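Local coordinates for fructose-bisphosphate aldolase class I (Thermoproteus tenax, PDB 1W8S), which is a class I aldolase of the DeoC/LacD family, built as a TIM barrel and bound here to 1,6-di-O-phosphono-beta-D-fructofuranose, at residues Thr181-Pro184 with Lys185-Ser188. The protein carries 2 engineered substitutions. Residues are numbered along the deposited sequence; the frame is centred on the assembly and turned at random.
Sequences TGDP and KTFS
Asp183 and Thr186 meet where the loop after strand 175-179 turns into helix 184-193, one of the beta-to-alpha connections of the TIM barrel, and the junction is a helix N-cap. The backbone begins its helical pattern at once: Phe187 N donates to Asp183 O at 3.1 Å, and Ser188 N reaches Pro184 O at 2.9 Å. Gly182, with a positive phi of 96°, carries the loop round into the extended Asp183 and on to Pro184, which occupies the first turn, where its lack of an N-H costs the helix no bond. The Asp183 carboxylate folds back over the helix start and uses both oxygens on Thr186. Asp183 OD2 accepts the capping bond from Thr186 N, 3.1 Å long and nearly straight at 164°. Asp183 OD1 takes the hydroxyl of the same residue, Thr186 OG1, at 2.5 Å. Both donors come from above the carboxylate plane, and the two grips together should limit its rotation. An acid here would also be expected to interact favourably with the helix dipole. Thr186 OG1 sits between its backbone N and carbonyl carbon (chi1 57°), directed back at the loop, so that it can give its proton to Asp183 and receive that of Thr181 OG1, 2.6 Å away. A short chain of hydrogen bonds thus runs from Thr181 through Thr186 to Asp183. Next to Thr181, the buried Phe187 packs with it against Val161 of helix 158-171, its ring edge-to-face with Tyr180; the Phe187 side chain lies about 12 Å from the bound 1,6-di-O-phosphono-beta-D-fructofuranose. One residue further along the helix, Ser188 OG turns back to donate to Lys185 O at 2.5 Å.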
loop_
_atom_site.group_PDB
_atom_site.type_symbol
_atom_site.label_atom_id
_atom_site.label_comp_id
_atom_site.label_asym_id
_atom_site.label_seq_id
_atom_site.Cartn_x
_atom_site.Cartn_y
_atom_site.Cartn_z
ATOM N N THR E 181 -34.951 -1.881 -8.325
ATOM C CA THR E 181 -35.010 -2.063 -9.774
ATOM C C THR E 181 -36.157 -1.304 -10.453
ATOM O O THR E 181 -36.174 -1.182 -11.682
ATOM C CB THR E 181 -35.154 -3.556 -10.124
ATOM O OG1 THR E 181 -36.291 -4.136 -9.423
ATOM C CG2 THR E 181 -33.884 -4.324 -9.673
ATOM N N GLY E 182 -37.138 -0.843 -9.674
ATOM C CA GLY E 182 -38.307 -0.174 -10.240
ATOM C C GLY E 182 -39.520 -1.079 -10.438
ATOM O O GLY E 182 -40.557 -0.635 -10.932
ATOM N N ASP E 183 -39.396 -2.348 -10.068
ATOM C CA ASP E 183 -40.523 -3.263 -10.138
ATOM C C ASP E 183 -40.345 -4.477 -9.226
ATOM O O ASP E 183 -39.229 -4.977 -9.037
ATOM C CB ASP E 183 -40.819 -3.690 -11.577
ATOM C CG ASP E 183 -39.992 -4.862 -12.020
ATOM O OD1 ASP E 183 -38.858 -4.612 -12.488
ATOM O OD2 ASP E 183 -40.406 -6.048 -11.953
ATOM N N PRO E 184 -41.447 -4.924 -8.632
ATOM C CA PRO E 184 -41.375 -5.994 -7.637
ATOM C C PRO E 184 -40.924 -7.340 -8.170
ATOM O O PRO E 184 -40.321 -8.069 -7.396
ATOM C CB PRO E 184 -42.810 -6.069 -7.075
ATOM C CG PRO E 184 -43.684 -5.389 -8.075
ATOM C CD PRO E 184 -42.818 -4.401 -8.791
ATOM N N LYS E 185 -41.187 -7.678 -9.423
ATOM C CA LYS E 185 -40.766 -8.995 -9.917
ATOM C C LYS E 185 -39.226 -9.104 -9.933
ATOM O O LYS E 185 -38.665 -10.058 -9.374
ATOM C CB LYS E 185 -41.392 -9.320 -11.280
ATOM C CG LYS E 185 -40.726 -10.491 -12.063
ATOM C CD LYS E 185 -41.098 -11.872 -11.553
ATOM C CE LYS E 185 -41.971 -12.630 -12.567
ATOM N NZ LYS E 185 -41.234 -12.938 -13.852
ATOM N N THR E 186 -38.551 -8.113 -10.528
ATOM C CA THR E 186 -37.108 -8.162 -10.667
ATOM C C THR E 186 -36.467 -7.951 -9.324
ATOM O O THR E 186 -35.421 -8.518 -9.036
ATOM C CB THR E 186 -36.570 -7.124 -11.693
ATOM O OG1 THR E 186 -36.986 -5.809 -11.320
ATOM C CG2 THR E 186 -37.166 -7.358 -13.069
ATOM N N PHE E 187 -37.079 -7.132 -8.477
ATOM C CA PHE E 187 -36.539 -6.927 -7.138
ATOM C C PHE E 187 -36.702 -8.167 -6.241
ATOM O O PHE E 187 -35.867 -8.427 -5.388
ATOM C CB PHE E 187 -37.173 -5.724 -6.475
ATOM C CG PHE E 187 -36.350 -5.178 -5.344
ATOM C CD1 PHE E 187 -35.062 -4.675 -5.589
ATOM C CD2 PHE E 187 -36.826 -5.173 -4.055
ATOM C CE1 PHE E 187 -34.300 -4.139 -4.560
ATOM C CE2 PHE E 187 -36.058 -4.654 -3.031
ATOM C CZ PHE E 187 -34.793 -4.136 -3.291
ATOM N N SER E 188 -37.771 -8.948 -6.436
ATOM C CA SER E 188 -37.938 -10.196 -5.665
ATOM C C SER E 188 -36.829 -11.221 -5.976
ATOM O O SER E 188 -36.514 -12.040 -5.125
ATOM C CB SER E 188 -39.314 -10.822 -5.927
ATOM O OG SER E 188 -39.379 -11.211 -7.265
#